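Nucleotidyl transferase (Methanothermobacter thermautotrophicus, PDB 6PLJ) probably transfers nucleotidyl groups, as in other MobA-like nucleotidyltransferases, and has been linked to pseudomurein cell-wall synthesis in this methanogenic archaeon. Local coordinates at residues L141-I144 against A145-A148; L196-M199 against L200-V204; R230-F233 against L234-N237. One frame throughout, in Å; residues are numbered along the deposited sequence. Where two conformers were deposited one is given.

Interaction 1 of 3, residues L141-I144 against A145-A148; sequences LRRI and AEHA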
ATOM      1  N   LEU A 141       4.106   8.425  -5.573  1.00 11.62           N
ATOM      2  CA  LEU A 141       2.673   8.229  -5.291  1.00 11.84           C
ATOM      3  C   LEU A 141       1.817   9.209  -6.091  1.00 13.00           C
ATOM      4  O   LEU A 141       0.788   8.825  -6.662  1.00 12.28           O
ATOM      5  CB  LEU A 141       2.408   8.385  -3.788  1.00 11.97           C
ATOM      6  CG  LEU A 141       2.979   7.266  -2.915  1.00 11.97           C
ATOM      7  CD1 LEU A 141       2.938   7.614  -1.438  1.00 12.10           C
ATOM      8  CD2 LEU A 141       2.256   5.946  -3.163  1.00 12.20           C
ATOM      9  N   ARG A 142       2.268  10.461  -6.137  1.00 13.45           N
ATOM     10  CA  ARG A 142       1.568  11.494  -6.888  1.00 15.02           C
ATOM     11  C   ARG A 142       1.499  11.148  -8.377  1.00 14.87           C
ATOM     12  O   ARG A 142       0.434  11.260  -8.978  1.00 14.93           O
ATOM     13  CB  ARG A 142       2.244  12.850  -6.672  1.00 16.21           C
ATOM     14  CG  ARG A 142       1.513  14.029  -7.283  1.00 18.28           C
ATOM     15  CD  ARG A 142       2.344  15.281  -7.108  1.00 19.51           C
ATOM     16  NE  ARG A 142       2.458  15.694  -5.705  1.00 21.44           N
ATOM     17  CZ  ARG A 142       1.584  16.463  -5.046  1.00 21.93           C
ATOM     18  NH1 ARG A 142       0.478  16.918  -5.636  1.00 23.96           N
ATOM     19  NH2 ARG A 142       1.809  16.763  -3.761  1.00 24.35           N
ATOM     20  N   ARG A 143       2.622  10.709  -8.957  1.00 15.78           N
ATOM     21  CA  ARG A 143       2.672  10.290 -10.364  1.00 16.69           C
ATOM     22  C   ARG A 143       1.721   9.129 -10.639  1.00 16.30           C
ATOM     23  O   ARG A 143       1.028   9.109 -11.660  1.00 16.74           O
ATOM     24  CB  ARG A 143       4.086   9.904 -10.780  1.00 18.98           C
ATOM     25  CG  ARG A 143       4.991  11.082 -11.098  1.00 22.23           C
ATOM     26  CD  ARG A 143       6.279  10.641 -11.787  1.00 24.28           C
ATOM     27  NE  ARG A 143       7.271  10.185 -10.815  1.00 27.99           N
ATOM     28  CZ  ARG A 143       8.037  10.990 -10.068  1.00 30.44           C
ATOM     29  NH1 ARG A 143       8.900  10.460  -9.198  1.00 32.24           N
ATOM     30  NH2 ARG A 143       7.949  12.321 -10.169  1.00 31.41           N
ATOM     31  N   ILE A 144       1.683   8.165  -9.720  1.00 14.42           N
ATOM     32  CA  ILE A 144       0.774   7.029  -9.847  1.00 14.15           C
ATOM     33  C   ILE A 144      -0.678   7.516  -9.850  1.00 14.95           C
ATOM     34  O   ILE A 144      -1.451   7.152 -10.729  1.00 15.30           O
ATOM     35  CB  ILE A 144       1.045   5.960  -8.757  1.00 13.36           C
ATOM     36  CG1 ILE A 144       2.398   5.304  -9.064  1.00 13.47           C
ATOM     37  CG2 ILE A 144      -0.058   4.891  -8.716  1.00 13.25           C
ATOM     38  CD1 ILE A 144       2.921   4.390  -7.982  1.00 13.55           C
ATOM     39  N   ALA A 145      -1.027   8.376  -8.906  1.00 14.94           N
ATOM     40  CA  ALA A 145      -2.400   8.878  -8.821  1.00 15.74           C
ATOM     41  C   ALA A 145      -2.802   9.638 -10.082  1.00 17.60           C
ATOM     42  O   ALA A 145      -3.946   9.500 -10.562  1.00 17.22           O
ATOM     43  CB  ALA A 145      -2.571   9.741  -7.576  1.00 15.87           C
ATOM     44  N   GLU A 146      -1.859  10.404 -10.629  1.00 18.90           N
ATOM     45  CA  GLU A 146      -2.108  11.244 -11.812  1.00 20.88           C
ATOM     46  C   GLU A 146      -2.405  10.461 -13.087  1.00 21.33           C
ATOM     47  O   GLU A 146      -3.083  10.979 -13.975  1.00 22.61           O
ATOM     48  CB  GLU A 146      -0.906  12.151 -12.083  1.00 22.25           C
ATOM     49  CG  GLU A 146      -0.735  13.298 -11.100  1.00 24.93           C
ATOM     50  CD  GLU A 146       0.622  13.979 -11.238  1.00 26.81           C
ATOM     51  OE1 GLU A 146       1.517  13.425 -11.921  1.00 29.70           O
ATOM     52  OE2 GLU A 146       0.795  15.074 -10.668  1.00 28.94           O
ATOM     53  N   HIS A 147      -1.879   9.238 -13.186  1.00 20.57           N
ATOM     54  CA  HIS A 147      -2.049   8.391 -14.368  1.00 20.95           C
ATOM     55  C   HIS A 147      -3.296   7.509 -14.346  1.00 19.67           C
ATOM     56  O   HIS A 147      -3.605   6.851 -15.341  1.00 20.86           O
ATOM     57  CB  HIS A 147      -0.815   7.506 -14.580  1.00 22.58           C
ATOM     58  CG  HIS A 147       0.303   8.191 -15.296  1.00 24.78           C
ATOM     59  ND1 HIS A 147       0.331   8.325 -16.670  1.00 25.64           N
ATOM     60  CD2 HIS A 147       1.435   8.773 -14.835  1.00 25.31           C
ATOM     61  CE1 HIS A 147       1.434   8.961 -17.022  1.00 26.07           C
ATOM     62  NE2 HIS A 147       2.120   9.245 -15.930  1.00 26.92           N
ATOM     63  N   ALA A 148      -4.002   7.470 -13.218  1.00 17.89           N
ATOM     64  CA  ALA A 148      -5.218   6.687 -13.101  1.00 17.76           C
ATOM     65  C   ALA A 148      -6.371   7.502 -13.684  1.00 19.04           C
ATOM     66  O   ALA A 148      -6.344   8.726 -13.661  1.00 19.60           O
ATOM     67  CB  ALA A 148      -5.493   6.366 -11.644  1.00 17.96           C
TER
HETATM   68  O   HOH W   1      -0.939  16.008  -8.629  1.00 37.01           O

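Interaction 2 of 3, residues L196-M199 against L200-V204; sequences LWMM and LEDGV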
ATOM      1  N   LEU A 196      -4.420  -8.179 -10.843  1.00 16.50           N
ATOM      2  CA  LEU A 196      -3.834  -7.388 -11.911  1.00 16.56           C
ATOM      3  C   LEU A 196      -3.748  -8.206 -13.218  1.00 17.39           C
ATOM      4  O   LEU A 196      -4.025  -7.693 -14.301  1.00 17.51           O
ATOM      5  CB  LEU A 196      -2.457  -6.876 -11.497  1.00 16.32           C
ATOM      6  CG  LEU A 196      -2.443  -5.926 -10.299  1.00 15.90           C
ATOM      7  CD1 LEU A 196      -1.020  -5.734  -9.801  1.00 16.12           C
ATOM      8  CD2 LEU A 196      -3.070  -4.594 -10.665  1.00 15.55           C
ATOM      9  N   TRP A 197      -3.380  -9.474 -13.083  1.00 18.86           N
ATOM     10  CA  TRP A 197      -3.374 -10.404 -14.220  1.00 19.88           C
ATOM     11  C   TRP A 197      -4.782 -10.595 -14.795  1.00 21.19           C
ATOM     12  O   TRP A 197      -4.946 -10.646 -16.007  1.00 22.16           O
ATOM     13  CB  TRP A 197      -2.799 -11.756 -13.809  1.00 19.72           C
ATOM     14  CG  TRP A 197      -1.315 -11.776 -13.628  1.00 19.37           C
ATOM     15  CD1 TRP A 197      -0.634 -11.876 -12.452  1.00 19.87           C
ATOM     16  CD2 TRP A 197      -0.324 -11.750 -14.664  1.00 19.77           C
ATOM     17  NE1 TRP A 197       0.716 -11.898 -12.684  1.00 19.48           N
ATOM     18  CE2 TRP A 197       0.937 -11.828 -14.033  1.00 19.70           C
ATOM     19  CE3 TRP A 197      -0.379 -11.667 -16.061  1.00 20.07           C
ATOM     20  CZ2 TRP A 197       2.140 -11.838 -14.752  1.00 19.52           C
ATOM     21  CZ3 TRP A 197       0.822 -11.662 -16.780  1.00 20.39           C
ATOM     22  CH2 TRP A 197       2.060 -11.743 -16.118  1.00 19.82           C
ATOM     23  N   MET A 198      -5.779 -10.695 -13.915  0.50 22.76           N
ATOM     24  CA  MET A 198      -7.193 -10.736 -14.319  0.50 24.16           C
ATOM     25  C   MET A 198      -7.584  -9.507 -15.129  0.50 23.61           C
ATOM     26  O   MET A 198      -8.174  -9.625 -16.202  0.50 24.43           O
ATOM     27  CB  MET A 198      -8.097 -10.814 -13.093  0.50 26.29           C
ATOM     28  CG  MET A 198      -8.387 -12.209 -12.583  0.50 28.14           C
ATOM     29  SD  MET A 198      -9.845 -12.170 -11.526  0.50 32.02           S
ATOM     30  CE  MET A 198     -10.896 -11.076 -12.481  0.50 31.16           C
ATOM     31  N   MET A 199      -7.250  -8.328 -14.602  1.00 21.95           N
ATOM     32  CA  MET A 199      -7.486  -7.065 -15.295  1.00 21.64           C
ATOM     33  C   MET A 199      -6.868  -7.015 -16.694  1.00 22.92           C
ATOM     34  O   MET A 199      -7.522  -6.602 -17.654  1.00 22.18           O
ATOM     35  CB  MET A 199      -6.936  -5.884 -14.479  1.00 21.47           C
ATOM     36  CG  MET A 199      -7.743  -5.550 -13.247  1.00 20.71           C
ATOM     37  SD  MET A 199      -6.903  -4.272 -12.273  1.00 19.76           S
ATOM     38  CE  MET A 199      -7.934  -4.345 -10.812  1.00 20.24           C
ATOM     39  N   LEU A 200      -5.606  -7.426 -16.801  1.00 22.34           N
ATOM     40  CA  LEU A 200      -4.938  -7.469 -18.101  1.00 23.02           C
ATOM     41  C   LEU A 200      -5.646  -8.420 -19.081  1.00 23.64           C
ATOM     42  O   LEU A 200      -5.838  -8.059 -20.245  1.00 24.56           O
ATOM     43  CB  LEU A 200      -3.470  -7.867 -17.936  1.00 22.90           C
ATOM     44  CG  LEU A 200      -2.588  -6.788 -17.293  1.00 21.97           C
ATOM     45  CD1 LEU A 200      -1.258  -7.404 -16.868  1.00 22.42           C
ATOM     46  CD2 LEU A 200      -2.356  -5.614 -18.225  1.00 22.12           C
ATOM     47  N   GLU A 201      -6.044  -9.595 -18.599  1.00 25.80           N
ATOM     48  CA  GLU A 201      -6.808 -10.573 -19.409  1.00 28.15           C
ATOM     49  C   GLU A 201      -8.123  -9.973 -19.907  1.00 29.04           C
ATOM     50  O   GLU A 201      -8.524 -10.198 -21.056  1.00 28.54           O
ATOM     51  CB  GLU A 201      -7.106 -11.836 -18.603  1.00 29.58           C
ATOM     52  CG  GLU A 201      -5.891 -12.716 -18.334  0.70 31.76           C
ATOM     53  CD  GLU A 201      -6.068 -13.666 -17.154  0.70 33.77           C
ATOM     54  OE1 GLU A 201      -7.176 -13.746 -16.574  0.70 35.60           O
ATOM     55  OE2 GLU A 201      -5.083 -14.348 -16.803  0.70 35.58           O
ATOM     56  N   ASP A 202      -8.777  -9.191 -19.042  1.00 28.11           N
ATOM     57  CA  ASP A 202     -10.013  -8.498 -19.391  1.00 27.88           C
ATOM     58  C   ASP A 202      -9.815  -7.283 -20.299  1.00 26.80           C
ATOM     59  O   ASP A 202     -10.794  -6.674 -20.723  1.00 28.53           O
ATOM     60  CB  ASP A 202     -10.769  -8.070 -18.115  1.00 28.32           C
ATOM     61  CG  ASP A 202     -11.256  -9.251 -17.284  1.00 29.76           C
ATOM     62  OD1 ASP A 202     -11.334 -10.388 -17.799  1.00 30.88           O
ATOM     63  OD2 ASP A 202     -11.577  -9.052 -16.093  1.00 28.91           O
ATOM     64  N   GLY A 203      -8.570  -6.897 -20.578  1.00 26.16           N
ATOM     65  CA  GLY A 203      -8.282  -5.772 -21.456  1.00 26.06           C
ATOM     66  C   GLY A 203      -8.229  -4.433 -20.744  1.00 25.48           C
ATOM     67  O   GLY A 203      -8.205  -3.390 -21.391  1.00 26.04           O
ATOM     68  N   VAL A 204      -8.176  -4.462 -19.409  1.00 25.04           N
ATOM     69  CA  VAL A 204      -8.043  -3.246 -18.617  1.00 24.65           C
ATOM     70  C   VAL A 204      -6.667  -2.675 -18.900  1.00 23.89           C
ATOM     71  O   VAL A 204      -5.683  -3.425 -18.893  1.00 24.96           O
ATOM     72  CB  VAL A 204      -8.148  -3.524 -17.101  1.00 24.16           C
ATOM     73  CG1 VAL A 204      -7.869  -2.257 -16.289  1.00 23.98           C
ATOM     74  CG2 VAL A 204      -9.505  -4.121 -16.742  1.00 24.24           C
TER

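Interaction 3 of 3, residues R230-F233 against L234-N237; sequences RDHF and LRTN. With EDO (1,2-ethanediol), chain E.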
ATOM      1  N   ARG A 230      15.420   0.671   6.242  1.00 11.98           N
ATOM      2  CA  ARG A 230      15.992   1.514   7.312  1.00 13.84           C
ATOM      3  C   ARG A 230      17.331   2.098   6.841  1.00 13.74           C
ATOM      4  O   ARG A 230      17.578   3.225   7.094  1.00 13.49           O
ATOM      5  CB  ARG A 230      16.131   0.714   8.613  1.00 15.83           C
ATOM      6  CG  ARG A 230      16.765   1.480   9.764  1.00 18.27           C
ATOM      7  CD  ARG A 230      16.916   0.604  11.011  1.00 20.56           C
ATOM      8  NE  ARG A 230      18.140  -0.173  10.955  0.70 23.93           N
ATOM      9  CZ  ARG A 230      18.509  -1.102  11.829  0.70 25.86           C
ATOM     10  NH1 ARG A 230      19.653  -1.740  11.653  0.70 26.43           N
ATOM     11  NH2 ARG A 230      17.736  -1.413  12.856  0.70 26.85           N
ATOM     12  N   ASP A 231      18.152   1.284   6.194  1.00 13.86           N
ATOM     13  CA  ASP A 231      19.447   1.769   5.696  1.00 14.77           C
ATOM     14  C   ASP A 231      19.282   2.907   4.689  1.00 13.95           C
ATOM     15  O   ASP A 231      20.061   3.874   4.694  1.00 13.84           O
ATOM     16  CB  ASP A 231      20.261   0.632   5.076  1.00 16.34           C
ATOM     17  CG  ASP A 231      20.807  -0.345   6.116  1.00 18.26           C
ATOM     18  OD1 ASP A 231      20.785  -0.050   7.332  1.00 20.20           O
ATOM     19  OD2 ASP A 231      21.242  -1.429   5.693  1.00 21.54           O
ATOM     20  N   HIS A 232      18.275   2.798   3.830  1.00 13.25           N
ATOM     21  CA  HIS A 232      17.960   3.873   2.882  1.00 13.17           C
ATOM     22  C   HIS A 232      17.553   5.164   3.594  1.00 14.53           C
ATOM     23  O   HIS A 232      18.024   6.245   3.235  1.00 15.72           O
ATOM     24  CB  HIS A 232      16.850   3.408   1.947  1.00 12.89           C
ATOM     25  CG  HIS A 232      16.166   4.503   1.202  1.00 12.85           C
ATOM     26  ND1 HIS A 232      16.783   5.233   0.217  1.00 12.99           N
ATOM     27  CD2 HIS A 232      14.892   4.949   1.261  1.00 12.99           C
ATOM     28  CE1 HIS A 232      15.921   6.099  -0.292  1.00 13.62           C
ATOM     29  NE2 HIS A 232      14.766   5.948   0.332  1.00 13.52           N
ATOM     30  N   PHE A 233      16.666   5.026   4.581  0.50 15.00           N
ATOM     31  CA  PHE A 233      16.194   6.153   5.391  0.50 15.86           C
ATOM     32  C   PHE A 233      17.360   6.828   6.134  0.50 16.44           C
ATOM     33  O   PHE A 233      17.476   8.059   6.112  0.50 16.50           O
ATOM     34  CB  PHE A 233      15.089   5.700   6.362  0.50 15.95           C
ATOM     35  CG  PHE A 233      13.693   5.771   5.782  0.50 16.04           C
ATOM     36  CD1 PHE A 233      13.313   4.957   4.732  0.50 15.79           C
ATOM     37  CD2 PHE A 233      12.759   6.655   6.301  0.50 16.09           C
ATOM     38  CE1 PHE A 233      12.042   5.033   4.195  0.50 16.06           C
ATOM     39  CE2 PHE A 233      11.483   6.730   5.776  0.50 16.36           C
ATOM     40  CZ  PHE A 233      11.121   5.915   4.725  0.50 16.06           C
ATOM     41  N   LEU A 234      18.241   6.030   6.738  1.00 16.75           N
ATOM     42  CA  LEU A 234      19.441   6.564   7.430  1.00 19.23           C
ATOM     43  C   LEU A 234      20.349   7.348   6.469  1.00 20.24           C
ATOM     44  O   LEU A 234      20.944   8.357   6.861  1.00 20.39           O
ATOM     45  CB  LEU A 234      20.233   5.452   8.124  1.00 20.69           C
ATOM     46  CG  LEU A 234      19.581   4.860   9.374  1.00 21.97           C
ATOM     47  CD1 LEU A 234      20.243   3.553   9.772  1.00 22.18           C
ATOM     48  CD2 LEU A 234      19.614   5.845  10.538  1.00 23.11           C
ATOM     49  N   ARG A 235      20.447   6.907   5.213  1.00 19.79           N
ATOM     50  CA  ARG A 235      21.264   7.619   4.215  1.00 20.99           C
ATOM     51  C   ARG A 235      20.671   8.943   3.794  1.00 22.73           C
ATOM     52  O   ARG A 235      21.402   9.923   3.661  1.00 23.45           O
ATOM     53  CB  ARG A 235      21.461   6.812   2.938  1.00 20.73           C
ATOM     54  CG  ARG A 235      22.530   5.762   3.013  1.00 19.77           C
ATOM     55  CD  ARG A 235      22.859   5.285   1.605  1.00 18.93           C
ATOM     56  NE  ARG A 235      21.714   4.629   0.971  1.00 17.80           N
ATOM     57  CZ  ARG A 235      21.370   3.345   1.132  1.00 16.81           C
ATOM     58  NH1 ARG A 235      20.309   2.875   0.495  1.00 16.02           N
ATOM     59  NH2 ARG A 235      22.064   2.530   1.915  1.00 17.94           N
ATOM     60  N   THR A 236      19.357   8.960   3.564  1.00 23.09           N
ATOM     61  CA  THR A 236      18.671  10.118   2.999  1.00 26.33           C
ATOM     62  C   THR A 236      18.099  11.045   4.077  1.00 30.96           C
ATOM     63  O   THR A 236      17.370  11.983   3.745  1.00 33.49           O
ATOM     64  CB  THR A 236      17.547   9.667   2.050  1.00 25.73           C
ATOM     65  OG1 THR A 236      16.611   8.854   2.769  1.00 25.43           O
ATOM     66  CG2 THR A 236      18.121   8.856   0.892  1.00 25.60           C
ATOM     67  N   ASN A 237      18.446  10.765   5.341  1.00 36.99           N
ATOM     68  CA  ASN A 237      18.133  11.564   6.545  1.00 42.07           C
ATOM     69  C   ASN A 237      16.799  11.144   7.143  1.00 44.13           C
ATOM     70  O   ASN A 237      16.753  10.787   8.319  1.00 48.56           O
ATOM     71  CB  ASN A 237      18.200  13.085   6.319  1.00 43.93           C
ATOM     72  CG  ASN A 237      19.501  13.528   5.662  1.00 46.10           C
ATOM     73  OD1 ASN A 237      20.484  12.782   5.623  1.00 49.48           O
ATOM     74  ND2 ASN A 237      19.509  14.748   5.137  1.00 47.60           N
TER
HETATM   75  C1  EDO E 304      21.700  -4.670   7.676  0.50 26.46           C
HETATM   76  O1  EDO E 304      21.705  -3.241   7.625  0.50 26.02           O
HETATM   77  C2  EDO E 304      21.371  -5.206   6.292  0.50 26.40           C
HETATM   78  O2  EDO E 304      20.711  -4.179   5.538  0.50 26.85           O

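Interaction 1 of 3, residues L141-I144 against A145-A148
Glu146 lies across the aliphatic part of Arg142, one helical turn earlier: its OE2 comes to 3.6 Å from Arg142 CG. The two chains cross at a slant and do not run on to a salt bridge. Arg142 starts with CG anti to the backbone N (chi1 -174°) and runs straight to CD, then bends at chi3, so that its guanidinium swings off and NE stays 5.3 Å from Glu146 OE2. A water bridges the gap, giving a hydrogen bond of 2.8 Å to Glu146 OE2 and taking a weak, long one from Arg142 NH1 in the guanidinium plane, while NH2 reaches Ser72 O in a weak hydrogen bond. Glu146 CG also rests on Arg142 O, the carbonyl that accepts the Glu146 N-H.

Ala145 N makes the regular bond of this turn, nearly straight, to Leu141 O at 2.9 Å. By His147 the pattern weakens: its N divides itself between Ile144 O, at 3.3 Å and from above the carbonyl plane, and a weak bond to Arg143 O. The imidazole turns an edge to that second carbonyl, with His147 CD2 3.2 Å from Arg143 O.

Arg142, Arg143, Glu146 and His147 are exposed, while Leu141, Ile144 and Ala145 are buried. Helix 138-147 is amphipathic and lies on the central mixed sheet: Leu141 and Ile144 meet Leu127 of strand 125-130, Ile144 also reaches Leu156 of strand 152-157 and Val209 of strand 205-210, Ser154 OG is hydrogen-bonded to Ile144 O, and His147 stacks on Tyr207.

Interaction 2 of 3, residues L196-M199 against L200-V204
Leu196 meets the following turn through its carbonyl: Leu200 N donates to Leu196 O at 3.0 Å, and Leu200 CG settles over the same oxygen at 3.4 Å, while the side chain of Leu196 packs on Ile155 of strand 152-157. Trp197 comes next. The benzo part of its indole makes a loose apolar contact with Leu200, CE3 lying 4.4 Å from CD1, and its NE1 has a weak hydrogen bond to Asn193 OD1. Its carbonyl takes the Glu201 N-H; chi1 of Glu201 (-71°) sets CG beside the backbone N, and the extended chain passes Trp197 O with CG and CD close to it.

In one of its two modelled conformers Met198 runs beside Asp202 and points the same way, its methyl CE in loose contact with OD2. Asp202 N is bonded to Met198 O at 2.9 Å, and the carboxylate bends back near that carbonyl; OD2 has its hydrogen-bond partner in Tyr184 OH of helix 178-184, which fixes the aspartate against the neighbouring helix.

Met199 closes the walk. Val204 N donates to Met199 O at 2.8 Å, and beside this bond the two side chains cross, CB to CB 3.7 Å apart, with Val204 CG2 also 3.3 Å from Met199 O. Met199 extends inward to Leu180 and Val153. Gly203, the first residue to leave helical backbone angles, has a positive phi of 88°; a CB on this backbone would collide with the carbonyl oxygen of Asp202. That phi, the bonds from Gly203 N to Leu200 O and from Val204 N to Met199 O, and the apolar contact alongside mark a Schellman motif, which here ends helix 192-201 and leads the chain into strand 205-210.

Interaction 3 of 3, residues R230-F233 against L234-N237
His232 and Thr236 form the closer-packed side of this last turn, with Thr236 CG2 3.7 Å from His232 CE1 and OG1 lying over one face of the imidazole, toward its rim. Thr236 sets OG1 between its backbone N and carbonyl carbon (chi1 59°), which brings the hydroxyl within 3.0 Å of His232 O, the carbonyl that also accepts Thr236 N-H. Arg235 curls back along the helix: bent at chi3, it lays one guanidinium face over Asp231 O and His232 CA, with NH1 3.5 Å from the latter. All this belongs to the C-terminal turn of helix 223-236, where Phe233 and Arg230 touch Leu57 of strand 56-57.

The exposed Leu234 is held more loosely, alongside Arg230 with its CD1 4.0 Å from Arg230 CG. Asp231 OD2 stays 5.5 Å from Arg235 NH2, too far for a salt bridge. The Asp231 carboxylate instead takes two hydrogen bonds on OD2 from an ethanediol, probably from the crystallisation liquor, the nearer from O1 at 2.7 Å. With an alanine in place of this aspartate, the diol hydroxyls would probably lose their shared acceptor and Arg235 the negative charge nearby.

From the N terminus the chain reaches interaction 1 first, in the last turns of helix 138-147, then interaction 2 at the end of helix 192-201, and interaction 3 at the end of helix 223-236. Each closes only a helical turn or the exit from one, and they follow in series, without nesting or crossing. Interactions 1 and 2 belong to the layers around the central sheet and both touch strand 152-157, interaction 1 through Ile144 and interaction 2 through Leu196 and Met199, though their nearest atoms are about 10 Å apart. Interaction 3 lies against strand 56-57, its centre about 36 Å from that of interaction 2, on the opposite side of the chain's centre.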